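Local coordinates for hypothetical protein PG_1108 (Porphyromonas gingivalis, PDB 2H5N) that is of unknown function but forms an all-helical TerB-like domain, probably related to the N-terminal domain of the co-chaperone DjlA, and binds magnesium, at residues A[11-16]-A[84-89]; A[18-23]-A[74-79]; A[40-45]-A[91-96]. All blocks are in the same frame, centred on the assembly; numbering follows the deposited sequence. Where two conformers were deposited one is given.

Contact 1. Residues A[11-16]-A[84-89]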
loop_
_atom_site.group_PDB
_atom_site.type_symbol
_atom_site.label_atom_id
_atom_site.label_comp_id
_atom_site.label_asym_id
_atom_site.label_seq_id
_atom_site.Cartn_x
_atom_site.Cartn_y
_atom_site.Cartn_z
ATOM N N MET A 11 15.729 -10.117 -27.398
ATOM C CA MET A 11 15.520 -10.391 -25.969
ATOM C C MET A 11 14.026 -10.603 -25.810
ATOM O O MET A 11 13.235 -9.735 -26.175
ATOM C CB MET A 11 16.038 -9.224 -25.113
ATOM C CG MET A 11 15.888 -9.424 -23.614
ATOM S SD MET A 11 16.599 -8.064 -22.647
ATOM C CE MET A 11 18.254 -8.631 -22.899
ATOM N N THR A 12 13.614 -11.783 -25.375
ATOM C CA THR A 12 12.174 -12.080 -25.296
ATOM C C THR A 12 11.699 -12.312 -23.868
ATOM O O THR A 12 12.457 -12.813 -23.030
ATOM C CB THR A 12 11.762 -13.305 -26.165
ATOM O OG1 THR A 12 12.541 -14.455 -25.782
ATOM C CG2 THR A 12 11.961 -13.022 -27.632
ATOM N N PHE A 13 10.442 -11.957 -23.597
ATOM C CA PHE A 13 9.829 -12.212 -22.290
ATOM C C PHE A 13 8.427 -12.759 -22.434
ATOM O O PHE A 13 7.612 -12.202 -23.168
ATOM C CB PHE A 13 9.769 -10.920 -21.452
ATOM C CG PHE A 13 11.109 -10.300 -21.202
ATOM C CD1 PHE A 13 11.823 -10.589 -20.035
ATOM C CD2 PHE A 13 11.671 -9.432 -22.128
ATOM C CE1 PHE A 13 13.062 -10.007 -19.792
ATOM C CE2 PHE A 13 12.920 -8.863 -21.904
ATOM C CZ PHE A 13 13.619 -9.141 -20.725
ATOM N N SER A 14 8.141 -13.854 -21.728
ATOM C CA SER A 14 6.764 -14.389 -21.647
ATOM C C SER A 14 5.855 -13.386 -20.944
ATOM O O SER A 14 6.356 -12.498 -20.262
ATOM C CB SER A 14 6.752 -15.735 -20.940
ATOM O OG SER A 14 6.919 -15.566 -19.540
ATOM N N GLY A 15 4.541 -13.494 -21.170
ATOM C CA GLY A 15 3.547 -12.764 -20.407
ATOM C C GLY A 15 3.699 -12.864 -18.894
ATOM O O GLY A 15 3.532 -11.866 -18.190
ATOM N N GLN A 16 3.996 -14.048 -18.357
ATOM C CA GLN A 16 4.129 -14.136 -16.890
ATOM C C GLN A 16 5.468 -13.558 -16.389
ATOM O O GLN A 16 5.535 -13.059 -15.276
ATOM C CB GLN A 16 3.748 -15.528 -16.305
ATOM C CG GLN A 16 4.693 -16.694 -16.577
ATOM C CD GLN A 16 4.098 -18.081 -16.236
ATOM O OE1 GLN A 16 3.562 -18.316 -15.137
ATOM N NE2 GLN A 16 4.203 -19.002 -17.179
ATOM N N LYS A 84 18.420 -10.987 -16.602
ATOM C CA LYS A 84 18.569 -10.490 -15.239
ATOM C C LYS A 84 19.210 -9.092 -15.162
ATOM O O LYS A 84 18.776 -8.250 -14.373
ATOM C CB LYS A 84 19.376 -11.482 -14.373
ATOM C CG LYS A 84 18.569 -12.646 -13.918
ATOM C CD LYS A 84 19.384 -13.565 -13.010
ATOM C CE LYS A 84 18.502 -14.660 -12.468
ATOM N NZ LYS A 84 19.040 -15.291 -11.174
ATOM N N LYS A 85 20.252 -8.874 -15.955
ATOM C CA LYS A 85 20.959 -7.602 -16.011
ATOM C C LYS A 85 20.037 -6.460 -16.466
ATOM O O LYS A 85 20.058 -5.343 -15.929
ATOM C CB LYS A 85 22.187 -7.732 -16.938
ATOM C CG LYS A 85 22.817 -6.426 -17.357
ATOM C CD LYS A 85 24.011 -6.639 -18.272
ATOM C CE LYS A 85 24.690 -5.324 -18.581
ATOM N NZ LYS A 85 24.270 -4.729 -19.890
ATOM N N TYR A 86 19.219 -6.766 -17.462
ATOM C CA TYR A 86 18.265 -5.831 -17.991
ATOM C C TYR A 86 17.175 -5.537 -16.938
ATOM O O TYR A 86 16.824 -4.372 -16.687
ATOM C CB TYR A 86 17.642 -6.457 -19.218
ATOM C CG TYR A 86 17.081 -5.442 -20.155
ATOM C CD1 TYR A 86 15.702 -5.228 -20.228
ATOM C CD2 TYR A 86 17.925 -4.669 -20.966
ATOM C CE1 TYR A 86 15.168 -4.282 -21.065
ATOM C CE2 TYR A 86 17.384 -3.711 -21.835
ATOM C CZ TYR A 86 16.008 -3.539 -21.875
ATOM O OH TYR A 86 15.448 -2.619 -22.731
ATOM N N VAL A 87 16.668 -6.577 -16.278
ATOM C CA VAL A 87 15.694 -6.341 -15.193
ATOM C C VAL A 87 16.286 -5.515 -14.066
ATOM O O VAL A 87 15.612 -4.597 -13.560
ATOM C CB VAL A 87 15.071 -7.635 -14.630
ATOM C CG1 VAL A 87 14.060 -7.301 -13.520
ATOM C CG2 VAL A 87 14.364 -8.404 -15.736
ATOM N N ALA A 88 17.517 -5.840 -13.635
ATOM C CA ALA A 88 18.198 -5.010 -12.613
ATOM C C ALA A 88 18.396 -3.552 -13.067
ATOM O O ALA A 88 18.302 -2.618 -12.265
ATOM C CB ALA A 88 19.557 -5.621 -12.200
ATOM N N SER A 89 18.687 -3.356 -14.350
ATOM C CA SER A 89 18.964 -2.002 -14.850
ATOM C C SER A 89 17.695 -1.198 -14.763
ATOM O O SER A 89 17.714 -0.060 -14.320
ATOM C CB SER A 89 19.562 -2.006 -16.277
ATOM O OG SER A 89 20.697 -2.857 -16.310
#
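One residue before Tyr-86, whose ring receives the sulfur of Met-11, the carbonyl oxygen of Lys-85 is gripped twice by Ser-89: OG lies 2.6 Å from Lys-85 O, and the Ser-89 backbone N lies 2.9 Å from the same oxygen. The two donors come from opposite faces of the carbonyl plane, the hydroxyl tilted 34° out of it. The contact itself is a Met-aromatic one, laying the loop residues that lead into helix 15-30 against helix 81-94 of a TerB-like, all-helical fold. Met-11 leaves its backbone with CG anti to N (chi1 -179°) and chi2 is extended too, which sets SD over one face of the Tyr-86 ring; chi3 then turns only the terminal CE. SD sits 3.9 Å from the centroid of the Tyr-86 ring and 22° off its normal. It is displaced toward the root of the ring, and SD to Tyr-86 CG, at 3.6 Å, is the closest approach between the segments. Phe-13 adds a looser apolar touch. The rings of Phe-13 and Tyr-86 each also meet Phe-50 edge-to-face, and the Tyr-86 hydroxyl is tied to Arg-49 O, which restrains the ring that the sulfur covers. Beyond Phe-13, Ser-14 N-caps helix 15-30; its OG caps a backbone N of the first turn, while its own N is hydrogen-bonded to Glu-17 OE1, as in a capping box. Phe-13 CZ comes within 4.5 Å of Tyr-86 CD1, the rings meeting obliquely.

Contact 2. Residues A[18-23]-A[74-79]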
loop_
_atom_site.group_PDB
_atom_site.type_symbol
_atom_site.label_atom_id
_atom_site.label_comp_id
_atom_site.label_asym_id
_atom_site.label_seq_id
_atom_site.Cartn_x
_atom_site.Cartn_y
_atom_site.Cartn_z
ATOM N N LEU A 18 6.856 -10.815 -17.850
ATOM C CA LEU A 18 6.527 -9.406 -17.866
ATOM C C LEU A 18 5.702 -8.977 -16.654
ATOM O O LEU A 18 5.949 -7.929 -16.074
ATOM C CB LEU A 18 5.758 -9.071 -19.159
ATOM C CG LEU A 18 6.582 -9.067 -20.468
ATOM C CD1 LEU A 18 5.638 -8.842 -21.683
ATOM C CD2 LEU A 18 7.651 -7.979 -20.473
ATOM N N THR A 19 4.697 -9.787 -16.294
ATOM C CA THR A 19 3.892 -9.561 -15.103
ATOM C C THR A 19 4.806 -9.558 -13.860
ATOM O O THR A 19 4.638 -8.741 -12.948
ATOM C CB THR A 19 2.806 -10.677 -15.004
ATOM O OG1 THR A 19 2.008 -10.673 -16.215
ATOM C CG2 THR A 19 1.905 -10.442 -13.836
ATOM N N ALA A 20 5.754 -10.491 -13.824
ATOM C CA ALA A 20 6.724 -10.587 -12.722
ATOM C C ALA A 20 7.607 -9.354 -12.573
ATOM O O ALA A 20 7.856 -8.884 -11.443
ATOM C CB ALA A 20 7.590 -11.858 -12.879
ATOM N N ILE A 21 8.116 -8.860 -13.709
ATOM C CA ILE A 21 8.921 -7.645 -13.742
ATOM C C ILE A 21 8.174 -6.456 -13.138
ATOM O O ILE A 21 8.670 -5.783 -12.215
ATOM C CB ILE A 21 9.383 -7.322 -15.200
ATOM C CG1 ILE A 21 10.402 -8.405 -15.656
ATOM C CG2 ILE A 21 9.958 -5.860 -15.311
ATOM C CD1 ILE A 21 10.710 -8.392 -17.137
ATOM N N ILE A 22 6.966 -6.235 -13.619
ATOM C CA ILE A 22 6.154 -5.132 -13.128
ATOM C C ILE A 22 5.729 -5.283 -11.635
ATOM O O ILE A 22 5.704 -4.293 -10.913
ATOM C CB ILE A 22 5.000 -4.731 -14.138
ATOM C CG1 ILE A 22 4.553 -3.306 -13.855
ATOM C CG2 ILE A 22 3.779 -5.640 -14.064
ATOM C CD1 ILE A 22 5.611 -2.242 -14.189
ATOM N N LYS A 23 5.494 -6.514 -11.173
ATOM C CA LYS A 23 5.230 -6.820 -9.749
ATOM C C LYS A 23 6.465 -6.507 -8.850
ATOM O O LYS A 23 6.335 -5.999 -7.723
ATOM C CB LYS A 23 4.811 -8.305 -9.626
ATOM C CG LYS A 23 4.398 -8.849 -8.238
ATOM C CD LYS A 23 3.155 -8.111 -7.702
ATOM C CE LYS A 23 2.369 -8.883 -6.631
ATOM N NZ LYS A 23 0.852 -8.667 -6.720
ATOM N N ALA A 74 10.479 -16.120 -8.107
ATOM C CA ALA A 74 10.781 -17.428 -8.776
ATOM C C ALA A 74 10.943 -17.285 -10.305
ATOM O O ALA A 74 11.871 -17.854 -10.917
ATOM C CB ALA A 74 9.681 -18.416 -8.471
ATOM N N LEU A 75 10.026 -16.526 -10.920
ATOM C CA LEU A 75 10.042 -16.314 -12.381
ATOM C C LEU A 75 11.244 -15.503 -12.875
ATOM O O LEU A 75 11.800 -15.804 -13.920
ATOM C CB LEU A 75 8.754 -15.619 -12.839
ATOM C CG LEU A 75 7.529 -16.506 -12.841
ATOM C CD1 LEU A 75 6.258 -15.646 -12.942
ATOM C CD2 LEU A 75 7.650 -17.505 -14.012
ATOM N N ILE A 76 11.664 -14.504 -12.104
ATOM C CA ILE A 76 12.842 -13.676 -12.443
ATOM C C ILE A 76 14.129 -14.459 -12.127
ATOM O O ILE A 76 15.104 -14.481 -12.914
ATOM C CB ILE A 76 12.867 -12.358 -11.610
ATOM C CG1 ILE A 76 11.659 -11.452 -11.887
ATOM C CG2 ILE A 76 14.145 -11.592 -11.851
ATOM C CD1 ILE A 76 11.380 -11.191 -13.359
ATOM N N ALA A 77 14.135 -15.091 -10.957
ATOM C CA ALA A 77 15.334 -15.775 -10.476
ATOM C C ALA A 77 15.849 -16.820 -11.447
ATOM O O ALA A 77 17.061 -17.145 -11.442
ATOM C CB ALA A 77 15.093 -16.409 -9.090
ATOM N N ARG A 78 14.953 -17.365 -12.265
ATOM C CA ARG A 78 15.346 -18.442 -13.176
ATOM C C ARG A 78 15.735 -17.957 -14.578
ATOM O O ARG A 78 15.951 -18.768 -15.483
ATOM C CB ARG A 78 14.260 -19.508 -13.260
ATOM C CG ARG A 78 13.021 -19.127 -14.088
ATOM C CD ARG A 78 11.932 -20.172 -13.822
ATOM N NE ARG A 78 10.811 -20.155 -14.774
ATOM C CZ ARG A 78 9.706 -20.906 -14.647
ATOM N NH1 ARG A 78 9.579 -21.736 -13.620
ATOM N NH2 ARG A 78 8.722 -20.840 -15.536
ATOM N N MET A 79 15.818 -16.648 -14.765
ATOM C CA MET A 79 16.195 -16.110 -16.085
ATOM C C MET A 79 17.721 -16.211 -16.297
ATOM O O MET A 79 18.490 -16.221 -15.337
ATOM C CB MET A 79 15.751 -14.644 -16.261
ATOM C CG MET A 79 14.253 -14.419 -16.321
ATOM S SD MET A 79 13.689 -12.683 -16.505
ATOM C CE MET A 79 14.877 -11.777 -15.676
#
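Ala-20 presses its methyl into the groove between Leu-75 and Ile-76, where helix 15-30 meets the last turn of helix 69-77. Ala-20 CB stands 3.9 Å from Leu-75 CB, and the small side chain lets the backbones draw together: the CA atoms of Ala-20 and Leu-75 are 6.6 Å apart. Leu-75 covers the methyl with its root and with one branch, its CD1 being 4.0 Å from Ala-20 CB. The other branch, CD2, lies over one face of the Arg-78 guanidinium in the same segment, 3.7 Å above the plane and toward its rim. Ile-76 joins through its terminal methyl. CD1 reaches Ile-21 CG1 at 3.7 Å and also touches Ala-20 CB, so one methyl bridges two consecutive residues of the facing helix. Its bent course explains this: CG1 stands anti to the carbonyl carbon, and chi2 of -50° then folds CD1 over instead of extending the chain. Ile-21, by contrast, is extended at chi2, and the two isoleucines cross at about a right angle. All four touching residues are buried, and no hydrogen bond links the segments; dispersion and the exclusion of water hold them. Past Ile-76 the chain turns out of the helix, with Met-79 N bonded to Ile-76 O. Around this core, Ile-21 also packs on Val-87 and Tyr-90 of helix 81-94. Thr-19 rests on Leu-60 and Ala-63 of helix 54-64, while Leu-18 and Ile-22 meet Phe-47 of helix 37-47, so that helix 15-30 is flanked by these three helices as well as by helix 69-77.

Contact 3. Residues A[40-45]-A[91-96]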
loop_
_atom_site.group_PDB
_atom_site.type_symbol
_atom_site.label_atom_id
_atom_site.label_comp_id
_atom_site.label_asym_id
_atom_site.label_seq_id
_atom_site.Cartn_x
_atom_site.Cartn_y
_atom_site.Cartn_z
ATOM N N ILE A 40 6.643 6.315 -10.637
ATOM C CA ILE A 40 5.597 5.515 -11.306
ATOM C C ILE A 40 5.560 5.721 -12.840
ATOM O O ILE A 40 5.389 4.765 -13.600
ATOM C CB ILE A 40 4.193 5.756 -10.679
ATOM C CG1 ILE A 40 4.228 5.612 -9.143
ATOM C CG2 ILE A 40 3.126 4.846 -11.348
ATOM C CD1 ILE A 40 4.829 4.292 -8.650
ATOM N N ALA A 41 5.724 6.959 -13.279
ATOM C CA ALA A 41 5.797 7.268 -14.706
ATOM C C ALA A 41 7.035 6.662 -15.409
ATOM O O ALA A 41 6.928 6.156 -16.536
ATOM C CB ALA A 41 5.756 8.785 -14.902
ATOM N N VAL A 42 8.204 6.739 -14.766
ATOM C CA VAL A 42 9.436 6.097 -15.280
ATOM C C VAL A 42 9.208 4.598 -15.340
ATOM O O VAL A 42 9.547 3.947 -16.348
ATOM C CB VAL A 42 10.675 6.388 -14.396
ATOM C CG1 VAL A 42 11.936 5.679 -14.936
ATOM C CG2 VAL A 42 10.938 7.889 -14.335
ATOM N N MET A 43 8.577 4.066 -14.282
ATOM C CA MET A 43 8.219 2.635 -14.229
ATOM C C MET A 43 7.408 2.228 -15.482
ATOM O O MET A 43 7.758 1.272 -16.186
ATOM C CB MET A 43 7.463 2.306 -12.919
ATOM C CG MET A 43 7.167 0.785 -12.620
ATOM S SD MET A 43 6.066 0.530 -11.208
ATOM C CE MET A 43 4.524 0.829 -12.016
ATOM N N THR A 44 6.325 2.938 -15.770
ATOM C CA THR A 44 5.533 2.510 -16.907
ATOM C C THR A 44 6.206 2.843 -18.248
ATOM O O THR A 44 6.126 2.059 -19.166
ATOM C CB THR A 44 4.113 3.058 -16.846
ATOM O OG1 THR A 44 4.175 4.462 -16.628
ATOM C CG2 THR A 44 3.326 2.391 -15.672
ATOM N N ARG A 45 6.859 3.998 -18.356
ATOM C CA ARG A 45 7.511 4.401 -19.626
ATOM C C ARG A 45 8.618 3.394 -19.983
ATOM O O ARG A 45 8.640 2.857 -21.082
ATOM C CB ARG A 45 8.070 5.818 -19.529
ATOM C CG ARG A 45 8.630 6.375 -20.819
ATOM C CD ARG A 45 9.139 7.793 -20.588
ATOM N NE ARG A 45 10.385 7.812 -19.809
ATOM C CZ ARG A 45 10.552 8.391 -18.611
ATOM N NH1 ARG A 45 9.546 9.035 -18.000
ATOM N NH2 ARG A 45 11.746 8.328 -18.021
ATOM N N LEU A 91 15.089 -1.743 -12.727
ATOM C CA LEU A 91 14.718 -1.453 -11.371
ATOM C C LEU A 91 15.551 -0.283 -10.857
ATOM O O LEU A 91 15.042 0.559 -10.148
ATOM C CB LEU A 91 14.801 -2.695 -10.491
ATOM C CG LEU A 91 13.721 -3.768 -10.755
ATOM C CD1 LEU A 91 14.098 -5.033 -10.039
ATOM C CD2 LEU A 91 12.284 -3.309 -10.350
ATOM N N GLY A 92 16.800 -0.197 -11.310
ATOM C CA GLY A 92 17.715 0.804 -10.876
ATOM C C GLY A 92 17.433 2.194 -11.383
ATOM O O GLY A 92 17.710 3.174 -10.672
ATOM N N VAL A 93 16.892 2.294 -12.594
ATOM C CA VAL A 93 16.558 3.594 -13.145
ATOM C C VAL A 93 15.227 4.149 -12.658
ATOM O O VAL A 93 15.029 5.364 -12.734
ATOM C CB VAL A 93 16.582 3.623 -14.701
ATOM C CG1 VAL A 93 17.893 3.031 -15.239
ATOM C CG2 VAL A 93 15.379 2.930 -15.262
ATOM N N ILE A 94 14.318 3.286 -12.172
ATOM C CA ILE A 94 13.010 3.753 -11.659
ATOM C C ILE A 94 13.146 4.792 -10.540
ATOM O O ILE A 94 12.469 5.831 -10.561
ATOM C CB ILE A 94 12.089 2.589 -11.239
ATOM C CG1 ILE A 94 11.497 1.947 -12.477
ATOM C CG2 ILE A 94 10.966 3.060 -10.255
ATOM C CD1 ILE A 94 10.923 0.542 -12.229
ATOM N N MET A 95 14.032 4.531 -9.580
ATOM C CA MET A 95 14.155 5.440 -8.454
ATOM C C MET A 95 15.246 6.506 -8.641
ATOM O O MET A 95 15.390 7.390 -7.797
ATOM C CB MET A 95 14.250 4.675 -7.113
ATOM C CG MET A 95 12.980 3.833 -6.754
ATOM S SD MET A 95 13.173 3.080 -5.156
ATOM C CE MET A 95 14.642 2.146 -5.518
ATOM N N ALA A 96 16.003 6.437 -9.735
ATOM C CA ALA A 96 17.019 7.458 -9.984
ATOM C C ALA A 96 16.347 8.762 -10.407
ATOM O O ALA A 96 15.310 8.754 -11.080
ATOM C CB ALA A 96 18.057 6.999 -11.041
#
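Ile-94 branches at CB, and its longer arm lies against Met-43 of the facing helix. CG1, set anti to the carbonyl carbon, rests on the Met-43 backbone, 3.8 Å from Met-43 CA and 4.0 Å from its N. The nearly extended chi2 (162°) then sends CD1 on to the Met-43 side chain, 3.8 Å from CG and 3.9 Å from CB. Met-43 crosses this arm obliquely; its CG is anti to N, and beyond CG the chain leads away from residues 91-96. Val-42 fills the neighbouring place on helix 37-47 with a single branch: CG1 lies 3.9 Å from Ile-94 CA and 3.8 Å from Val-93 O, a van der Waals touch on the backbone. The helices are close, with CA atoms of Met-43 and Ile-94 only 5.6 Å apart, and no hydrogen bond joins the two segments. One turn back, the Tyr-90 hydroxyl is hydrogen-bonded to Met-43 O and ties the helices a second time. Pro-37 of a neighbouring subunit packs on Ile-40, Met-43 and Thr-44. Ile-94 also meets Val-29, which binds magnesium with Asp-32 and Lys-34; the Ile-94 side chain is about 9 Å from the bound magnesium ion. This is interhelical packing of the TerB-like helical bundle, reaching the magnesium site through Val-29.

Overall arrangement
Contacts 1 and 2 lie close, their centres about 7 Å apart, whereas contact 3 is centred about 15 Å from contact 1 and 16 Å from contact 2. Along the chain contact 2 is nested within the loop closed by contact 1, and contact 3 crosses both. Helix 15-30 serves contacts 1 and 2; helix 81-94 serves contacts 1 and 3. Lys-84 NZ bonds to Ala-77 O at 2.7 Å, joining contacts 1 and 2, while Ile-22 CD1 meets Met-43 CG at 3.7 Å between contacts 2 and 3. Because the segments alternate along the chain, early and later helices interlock into one compact TerB-like domain; contacts 2 and 3 lie on opposite sides of its centre.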